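Local coordinates for protein undecaprenyl pyrophosphate synthase (Campylobacter jejuni, PDB 3UGS) that probably catalyses the magnesium-dependent condensation of isopentenyl diphosphate with allylic diphosphates to build undecaprenyl diphosphate, a long-chain cis-polyprenyl lipid, at residues A[167-172]-A[188-194]; A[53-59]-A[128-134]; A[140-146]-A[159-164]. Residue numbers count along the deposited sequence, not the author numbering.

Interaction 1. Residues A[167-172]-A[188-194]; sequences LDVDLM and QCSYAEI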
# COMPACT_ATOMS: atom_id res chain seq x y z
N LEU A 167 -10.45 9.13 4.66
CA LEU A 167 -9.49 9.33 5.78
C LEU A 167 -8.20 8.52 5.66
O LEU A 167 -8.20 7.29 5.57
CB LEU A 167 -10.15 9.03 7.13
CG LEU A 167 -9.36 9.50 8.36
CD1 LEU A 167 -9.18 11.01 8.44
CD2 LEU A 167 -10.04 9.01 9.61
N ASP A 168 -7.09 9.24 5.69
CA ASP A 168 -5.74 8.60 5.68
C ASP A 168 -5.64 7.66 6.90
O ASP A 168 -6.16 7.91 7.99
CB ASP A 168 -4.56 9.57 5.73
CG ASP A 168 -4.37 10.40 4.44
OD1 ASP A 168 -4.81 9.99 3.35
OD2 ASP A 168 -3.73 11.49 4.54
N VAL A 169 -5.03 6.52 6.64
CA VAL A 169 -4.68 5.54 7.67
C VAL A 169 -3.38 6.01 8.31
O VAL A 169 -2.40 6.32 7.65
CB VAL A 169 -4.48 4.11 7.10
CG1 VAL A 169 -3.80 3.20 8.13
CG2 VAL A 169 -5.80 3.54 6.58
N ASP A 170 -3.41 6.11 9.61
CA ASP A 170 -2.20 6.44 10.41
C ASP A 170 -1.41 5.22 10.75
O ASP A 170 -0.19 5.16 10.59
CB ASP A 170 -2.58 7.17 11.68
CG ASP A 170 -3.34 8.47 11.37
OD1 ASP A 170 -2.77 9.34 10.63
OD2 ASP A 170 -4.50 8.60 11.83
N LEU A 171 -2.16 4.22 11.22
CA LEU A 171 -1.60 2.88 11.53
C LEU A 171 -2.34 1.71 10.90
O LEU A 171 -3.53 1.51 11.09
CB LEU A 171 -1.51 2.66 13.03
CG LEU A 171 -0.79 1.37 13.40
CD1 LEU A 171 0.64 1.34 12.88
CD2 LEU A 171 -0.80 1.13 14.90
N MET A 172 -1.59 0.96 10.14
CA MET A 172 -2.03 -0.30 9.53
C MET A 172 -1.42 -1.48 10.31
O MET A 172 -0.25 -1.78 10.20
CB MET A 172 -1.68 -0.39 8.05
CG MET A 172 -2.02 -1.71 7.38
SD MET A 172 -3.79 -2.02 7.26
CE MET A 172 -4.31 -1.10 5.84
N GLN A 188 -5.21 5.21 0.90
CA GLN A 188 -5.20 5.77 2.27
C GLN A 188 -3.88 5.48 3.03
O GLN A 188 -3.44 6.23 3.91
CB GLN A 188 -6.39 5.26 3.05
CG GLN A 188 -7.75 5.69 2.52
CD GLN A 188 -8.33 4.65 1.54
OE1 GLN A 188 -7.60 3.80 1.04
NE2 GLN A 188 -9.65 4.72 1.29
N CYS A 189 -3.24 4.41 2.63
CA CYS A 189 -2.04 3.92 3.32
C CYS A 189 -0.74 4.46 2.76
O CYS A 189 0.34 4.02 3.14
CB CYS A 189 -2.01 2.38 3.31
SG CYS A 189 -3.11 1.60 4.57
N SER A 190 -0.81 5.41 1.85
CA SER A 190 0.41 5.85 1.13
C SER A 190 1.53 6.13 2.11
O SER A 190 2.68 5.69 1.91
CB SER A 190 0.19 7.07 0.23
OG SER A 190 -0.42 8.11 0.93
N TYR A 191 1.16 6.88 3.15
CA TYR A 191 2.06 7.23 4.29
C TYR A 191 1.69 6.62 5.68
O TYR A 191 2.18 7.02 6.72
CB TYR A 191 2.19 8.73 4.41
CG TYR A 191 3.11 9.26 3.35
CD1 TYR A 191 4.51 9.19 3.52
CD2 TYR A 191 2.62 9.76 2.17
CE1 TYR A 191 5.38 9.64 2.53
CE2 TYR A 191 3.48 10.20 1.17
CZ TYR A 191 4.85 10.13 1.36
OH TYR A 191 5.68 10.59 0.35
N ALA A 192 0.82 5.64 5.65
CA ALA A 192 0.46 4.91 6.86
C ALA A 192 1.68 4.12 7.44
O ALA A 192 2.45 3.47 6.74
CB ALA A 192 -0.70 3.97 6.61
N GLU A 193 1.81 4.21 8.74
CA GLU A 193 2.78 3.40 9.46
C GLU A 193 2.24 2.00 9.48
O GLU A 193 1.02 1.77 9.56
CB GLU A 193 3.02 3.89 10.88
CG GLU A 193 3.77 5.23 10.97
CD GLU A 193 5.16 5.14 10.37
OE1 GLU A 193 5.76 4.05 10.40
OE2 GLU A 193 5.67 6.16 9.88
N ILE A 194 3.15 1.06 9.35
CA ILE A 194 2.77 -0.33 9.20
C ILE A 194 3.39 -1.19 10.28
O ILE A 194 4.57 -1.04 10.62
CB ILE A 194 3.15 -0.89 7.84
CG1 ILE A 194 2.26 -0.28 6.76
CG2 ILE A 194 2.95 -2.39 7.81
CD1 ILE A 194 2.75 -0.57 5.37

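Interaction 2. Residues A[53-59]-A[128-134]; sequences NLSLFAF and VNLAISY. With FFT ((2Z,6Z)-3,7,11-trimethyldodeca-2,6,10-trien-1-yl dihydrogen phosphate), chain C.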
# COMPACT_ATOMS: atom_id res chain seq x y z
N ASN A 53 -11.45 6.46 14.32
CA ASN A 53 -11.81 5.52 13.24
C ASN A 53 -11.06 4.23 13.34
O ASN A 53 -9.83 4.22 13.49
CB ASN A 53 -11.54 6.09 11.85
CG ASN A 53 -12.65 6.97 11.36
OD1 ASN A 53 -13.47 6.52 10.53
ND2 ASN A 53 -12.71 8.20 11.87
N LEU A 54 -11.83 3.16 13.25
CA LEU A 54 -11.33 1.81 13.28
C LEU A 54 -11.84 1.05 12.07
O LEU A 54 -13.04 0.89 11.87
CB LEU A 54 -11.72 1.08 14.57
CG LEU A 54 -11.38 -0.40 14.62
CD1 LEU A 54 -9.88 -0.65 14.77
CD2 LEU A 54 -12.18 -1.06 15.76
N SER A 55 -10.88 0.60 11.28
CA SER A 55 -11.17 -0.01 10.00
C SER A 55 -10.80 -1.45 10.01
O SER A 55 -9.69 -1.84 10.36
CB SER A 55 -10.49 0.73 8.86
OG SER A 55 -11.13 1.99 8.61
N LEU A 56 -11.79 -2.26 9.63
CA LEU A 56 -11.67 -3.74 9.67
C LEU A 56 -11.95 -4.35 8.33
O LEU A 56 -12.80 -3.88 7.63
CB LEU A 56 -12.61 -4.38 10.72
CG LEU A 56 -12.56 -3.71 12.11
CD1 LEU A 56 -13.69 -4.29 12.96
CD2 LEU A 56 -11.17 -3.84 12.79
N PHE A 57 -11.22 -5.41 8.02
CA PHE A 57 -11.30 -6.08 6.74
C PHE A 57 -12.02 -7.40 6.87
O PHE A 57 -11.50 -8.36 7.38
CB PHE A 57 -9.91 -6.34 6.12
CG PHE A 57 -9.90 -6.38 4.60
CD1 PHE A 57 -11.08 -6.39 3.87
CD2 PHE A 57 -8.71 -6.40 3.91
CE1 PHE A 57 -11.05 -6.40 2.48
CE2 PHE A 57 -8.68 -6.40 2.53
CZ PHE A 57 -9.85 -6.41 1.82
N ALA A 58 -13.22 -7.45 6.33
CA ALA A 58 -14.06 -8.66 6.44
C ALA A 58 -13.95 -9.58 5.22
O ALA A 58 -13.63 -10.75 5.33
CB ALA A 58 -15.51 -8.28 6.67
N PHE A 59 -14.24 -8.99 4.07
CA PHE A 59 -14.32 -9.71 2.78
C PHE A 59 -13.93 -8.77 1.61
O PHE A 59 -14.38 -7.60 1.48
CB PHE A 59 -15.75 -10.25 2.54
CG PHE A 59 -15.86 -11.27 1.42
CD1 PHE A 59 -15.71 -12.62 1.67
CD2 PHE A 59 -16.15 -10.88 0.12
CE1 PHE A 59 -15.84 -13.57 0.64
CE2 PHE A 59 -16.26 -11.80 -0.92
CZ PHE A 59 -16.09 -13.15 -0.66
N VAL A 128 -16.66 2.51 13.37
CA VAL A 128 -16.17 1.24 12.85
C VAL A 128 -16.49 1.10 11.36
O VAL A 128 -17.65 0.90 10.92
CB VAL A 128 -16.73 0.05 13.60
CG1 VAL A 128 -16.23 -1.24 12.95
CG2 VAL A 128 -16.33 0.11 15.07
N ASN A 129 -15.42 1.22 10.58
CA ASN A 129 -15.47 1.07 9.11
C ASN A 129 -15.23 -0.39 8.71
O ASN A 129 -14.16 -0.97 8.93
CB ASN A 129 -14.46 1.96 8.41
CG ASN A 129 -14.57 3.41 8.82
OD1 ASN A 129 -15.64 3.99 8.70
ND2 ASN A 129 -13.47 4.01 9.29
N LEU A 130 -16.27 -0.97 8.14
CA LEU A 130 -16.27 -2.39 7.80
C LEU A 130 -16.18 -2.57 6.29
O LEU A 130 -17.10 -2.22 5.53
CB LEU A 130 -17.52 -3.09 8.36
CG LEU A 130 -17.47 -4.63 8.41
CD1 LEU A 130 -16.35 -5.15 9.33
CD2 LEU A 130 -18.82 -5.18 8.88
N ALA A 131 -15.05 -3.11 5.89
CA ALA A 131 -14.76 -3.40 4.47
C ALA A 131 -15.28 -4.75 4.02
O ALA A 131 -14.76 -5.80 4.36
CB ALA A 131 -13.28 -3.27 4.20
N ILE A 132 -16.34 -4.70 3.23
CA ILE A 132 -17.07 -5.93 2.77
C ILE A 132 -17.28 -5.94 1.29
O ILE A 132 -17.84 -5.00 0.73
CB ILE A 132 -18.47 -6.09 3.38
CG1 ILE A 132 -18.45 -5.73 4.84
CG2 ILE A 132 -18.97 -7.52 3.21
CD1 ILE A 132 -19.86 -5.51 5.39
N SER A 133 -16.88 -7.04 0.67
CA SER A 133 -16.78 -7.09 -0.79
C SER A 133 -16.04 -5.82 -1.24
O SER A 133 -16.46 -5.08 -2.11
CB SER A 133 -18.16 -7.14 -1.46
OG SER A 133 -17.99 -7.11 -2.88
N TYR A 134 -14.96 -5.57 -0.56
CA TYR A 134 -14.17 -4.36 -0.76
C TYR A 134 -12.79 -4.65 -1.34
O TYR A 134 -12.11 -5.57 -0.96
CB TYR A 134 -14.00 -3.58 0.54
CG TYR A 134 -12.93 -2.55 0.48
CD1 TYR A 134 -13.25 -1.21 0.27
CD2 TYR A 134 -11.60 -2.91 0.57
CE1 TYR A 134 -12.25 -0.24 0.18
CE2 TYR A 134 -10.62 -1.97 0.47
CZ TYR A 134 -10.93 -0.64 0.28
OH TYR A 134 -9.90 0.30 0.19
O3 FFT C . -3.45 -11.34 3.24
P FFT C . -4.41 -12.43 3.63
O1 FFT C . -4.39 -12.73 5.10
O2 FFT C . -4.31 -13.61 2.68
O FFT C . -5.92 -11.89 3.40
C14 FFT C . -6.49 -10.88 4.27
C13 FFT C . -7.82 -10.39 3.74
C11 FFT C . -8.94 -10.44 4.45
C12 FFT C . -10.21 -9.95 3.87
C10 FFT C . -8.95 -10.89 5.88
C9 FFT C . -9.92 -12.01 6.11
C8 FFT C . -9.67 -12.63 7.47
C6 FFT C . -10.57 -12.56 8.47
C7 FFT C . -10.33 -13.20 9.81
C5 FFT C . -11.86 -11.82 8.23
C4 FFT C . -12.90 -12.50 9.10
C3 FFT C . -14.31 -12.10 8.71
C1 FFT C . -15.31 -12.33 9.59
C2 FFT C . -15.04 -12.96 10.94
C FFT C . -16.72 -11.93 9.19

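Interaction 3. Residues A[140-146]-A[159-164]; sequences IIRAAKR and LTQNLD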
# COMPACT_ATOMS: atom_id res chain seq x y z
N ILE A 140 -10.76 2.79 -5.58
CA ILE A 140 -10.05 3.85 -6.34
C ILE A 140 -10.74 4.17 -7.69
O ILE A 140 -10.92 5.32 -8.08
CB ILE A 140 -8.58 3.54 -6.57
CG1 ILE A 140 -7.82 3.58 -5.23
CG2 ILE A 140 -7.96 4.53 -7.56
CD1 ILE A 140 -6.35 3.21 -5.35
N ILE A 141 -11.15 3.12 -8.37
CA ILE A 141 -11.88 3.25 -9.68
C ILE A 141 -13.22 3.93 -9.48
O ILE A 141 -13.61 4.82 -10.20
CB ILE A 141 -12.08 1.91 -10.42
CG1 ILE A 141 -11.05 1.78 -11.55
CG2 ILE A 141 -13.40 1.93 -11.21
CD1 ILE A 141 -9.61 1.62 -11.19
N ARG A 142 -13.91 3.50 -8.45
CA ARG A 142 -15.21 4.05 -8.10
C ARG A 142 -15.10 5.53 -7.71
O ARG A 142 -15.97 6.34 -7.98
CB ARG A 142 -15.92 3.23 -6.99
CG ARG A 142 -16.25 1.80 -7.47
CD ARG A 142 -17.27 1.01 -6.66
NE ARG A 142 -16.61 0.52 -5.44
CZ ARG A 142 -16.67 1.11 -4.26
NH1 ARG A 142 -15.96 0.64 -3.23
NH2 ARG A 142 -17.45 2.18 -4.10
N ALA A 143 -14.01 5.86 -7.06
CA ALA A 143 -13.81 7.25 -6.64
C ALA A 143 -13.58 8.15 -7.85
O ALA A 143 -14.08 9.28 -7.92
CB ALA A 143 -12.67 7.37 -5.70
N ALA A 144 -12.82 7.61 -8.81
CA ALA A 144 -12.49 8.34 -10.06
C ALA A 144 -13.77 8.61 -10.92
O ALA A 144 -13.89 9.62 -11.58
CB ALA A 144 -11.48 7.58 -10.90
N LYS A 145 -14.68 7.67 -10.91
CA LYS A 145 -15.92 7.83 -11.66
C LYS A 145 -16.83 8.88 -11.01
O LYS A 145 -17.50 9.63 -11.69
CB LYS A 145 -16.66 6.50 -11.79
CG LYS A 145 -15.87 5.49 -12.60
CD LYS A 145 -16.46 4.11 -12.40
CE LYS A 145 -16.57 3.36 -13.72
NZ LYS A 145 -17.53 2.24 -13.53
N ARG A 146 -16.86 8.87 -9.69
CA ARG A 146 -17.62 9.86 -8.93
C ARG A 146 -17.14 11.30 -9.22
O ARG A 146 -17.91 12.26 -9.26
CB ARG A 146 -17.53 9.64 -7.43
CG ARG A 146 -18.30 8.47 -6.90
CD ARG A 146 -17.85 8.16 -5.45
NE ARG A 146 -18.69 7.14 -4.84
CZ ARG A 146 -18.29 6.26 -3.94
NH1 ARG A 146 -17.03 6.27 -3.46
NH2 ARG A 146 -19.17 5.36 -3.51
N LEU A 159 -9.99 12.92 -5.84
CA LEU A 159 -10.14 11.47 -5.79
C LEU A 159 -10.19 11.02 -4.33
O LEU A 159 -10.98 10.20 -3.95
CB LEU A 159 -9.02 10.82 -6.56
CG LEU A 159 -8.73 9.31 -6.60
CD1 LEU A 159 -8.40 8.69 -5.25
CD2 LEU A 159 -9.87 8.59 -7.27
N THR A 160 -9.33 11.58 -3.52
CA THR A 160 -9.35 11.30 -2.09
C THR A 160 -10.74 11.50 -1.49
O THR A 160 -11.29 10.64 -0.83
CB THR A 160 -8.33 12.19 -1.36
OG1 THR A 160 -7.05 11.91 -1.92
CG2 THR A 160 -8.32 11.97 0.08
N GLN A 161 -11.28 12.68 -1.73
CA GLN A 161 -12.57 13.09 -1.11
C GLN A 161 -13.76 12.25 -1.62
O GLN A 161 -14.84 12.30 -1.08
CB GLN A 161 -12.89 14.58 -1.34
CG GLN A 161 -11.94 15.51 -0.61
CD GLN A 161 -11.63 15.03 0.83
OE1 GLN A 161 -10.44 14.75 1.17
NE2 GLN A 161 -12.69 14.96 1.69
N ASN A 162 -13.54 11.53 -2.68
CA ASN A 162 -14.60 10.68 -3.25
C ASN A 162 -14.43 9.19 -3.00
O ASN A 162 -15.26 8.37 -3.46
CB ASN A 162 -14.82 10.97 -4.74
CG ASN A 162 -15.58 12.26 -4.96
OD1 ASN A 162 -16.82 12.28 -4.82
ND2 ASN A 162 -14.87 13.36 -5.26
N LEU A 163 -13.38 8.85 -2.27
CA LEU A 163 -13.20 7.47 -1.82
C LEU A 163 -14.37 7.10 -0.91
O LEU A 163 -15.03 7.94 -0.37
CB LEU A 163 -11.87 7.25 -1.11
CG LEU A 163 -10.60 7.28 -1.96
CD1 LEU A 163 -9.41 7.51 -1.03
CD2 LEU A 163 -10.45 6.00 -2.77
N ASP A 164 -14.65 5.80 -0.82
CA ASP A 164 -15.65 5.29 0.16
C ASP A 164 -15.24 5.77 1.56
O ASP A 164 -16.08 6.02 2.40
CB ASP A 164 -15.68 3.77 0.21
CG ASP A 164 -16.46 3.16 -0.92
OD1 ASP A 164 -17.09 3.89 -1.74
OD2 ASP A 164 -16.48 1.90 -0.97

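Interaction 1. Residues A[167-172]-A[188-194]
This is a parallel beta pairing at the edge of the six-stranded parallel sheet of a cis-prenyltransferase: strand 171-175, flanked by strand 9-14, takes on one of the two outermost strands within this chain, 193-197. Leu171 bridges Glu193 and Met172 bridges Ile194. The backbone bonds alternate in the parallel manner, Glu193 N giving to Asp170 O at 2.9 Å and Met172 N to Glu193 O at 2.8 Å, the latter almost linear.

Before the strands begin, the two segments are already joined. Val169 N donates to Gln188 O at 3.2 Å, and between that bond and the sheet proper residues 189-192 make a type I beta turn. The turn lets Ala192 come back against Val169, with Val169 CG1 3.5 Å from Ala192 CB. Val169, Cys189 and Met172 form a small apolar cluster, and Ala11 of strand 9-14 touches both Val169 and Met172.

Leu171 and Glu193 sit on the face opposite Met172, where helix 206-218 packs. Glu193, probably a magnesium ligand as in relatives, turns its carboxylate away from residues 167-172 and forms salt bridges to Arg219 and to Arg180 of the second subunit. Asp168 likewise pairs with Arg137 of that subunit, so this edge of the sheet belongs to the dimer interface. Asp170 instead stays within its own chain, bound to Arg221 and the backbone of Lys8. Within the apolar cluster, the t, p, p rotamer of Met172 brings its CE to 3.2 Å from Cys189 SG, tight for a carbon-sulfur pair.

Interaction 2. Residues A[53-59]-A[128-134]
Residues 53-59 and 128-134 run parallel as neighbouring strands in the middle of the sheet, their axes 4.6 Å apart at 19°. Asn129 N to Leu54 O (2.7 Å), Leu56 N to Asn129 O (2.8 Å) and Ala131 N to Leu56 O (2.9 Å) set the register. The side chain of Asn129, chi1 m, reaches back across the strands: its ND2 donates to Asn53 OD1 at 2.8 Å and to Ser55 OG at 3.2 Å, while that hydroxyl also bonds His9.

On the other face, Leu56 in the mt rotamer places CD1 4.0 Å from Val128 CG1, and Leu130 in tp swings CD1 to 4.1 Å from Leu56 CB. Back on the face of Ser55 and Asn129, Phe57, with chi1 near -151°, lays one ring face against C12 of the bound (2Z,6Z)-farnesyl monophosphate (FFT); it also meets the edge of Tyr134 in an offset edge-to-face pair, centroids 6.0 Å apart. This end of strand 53-60 walls the prenyl pocket, Phe57 O and Ala58 O each 3.6 Å from FFT C5. Past Ala131 the second strand turns a corner, yet Tyr134 N still reaches Phe59 O at 2.9 Å.

Strand 9-14 flanks residues 53-59 and strand 94-99 flanks residues 128-134, while helix 34-48 packs over Leu54 and Leu56.

Interaction 3. Residues A[140-146]-A[159-164]
Leu159 pushes its CD2 methyl into the side of helix 136-149, 3.4 Å from Ala143 CB, 3.5 Å from Ile140 O and 4.1 Å from Ala144 CB. The small side chain of Ala143 lets the backbone just after helix 156-161 come close: the CA atoms of Ala143 and Leu163 are only 4.9 Å apart. Leu163 adds its own CD2 at 3.9 Å from Ala143 CB, and Trp187 closes around Ile140, Leu159 and Leu163. The contact joins two consecutive helices, and the chain leaving the second, at the dimer interface, where Ile140 meets Ile140 of the second subunit.

Beyond the apolar patch, the chain leaving helix 156-161 is tied down by charge. Asp164 accepts two arginines one turn apart: Arg142 NH1 binds its OD2 at 2.6 Å and Arg142 NH2 its OD1 at 2.9 Å, while Arg146 NH1 and NH2 reach OD1 at 2.9 and 3.1 Å. Arg146 NH1 also donates to Asn162 O at 2.7 Å, and Asp138 forms a salt bridge with Arg142 NE. Two guanidinium groups converging on one carboxylate, with a backbone carbonyl besides, imply that direction-sensitive polar bonds fix the course of residues 162-164, while less specific methyl packing holds the helices together.

Interactions 1 and 2 belong to the same parallel sheet but to different parts of it: 53-59 with 128-134 lies close to the centre of the chain and beside the bound lipid, whereas 167-172 with 188-194 lies at one edge and faces the second subunit. Both rest on backbone hydrogen bonds. Interaction 3, also buried but farther out, has no backbone-to-backbone bonding between its segments; side chains do the work, one arginine also reaching a main-chain carbonyl. Helix 136-149 follows strand 126-134 directly, so interaction 3 continues from interaction 2 along the chain. Gln188 of interaction 1 touches interaction 3, its NE2 3.6 Å from Leu163 CD1. Interactions 1 and 3 both touch the second subunit; interaction 2 does not.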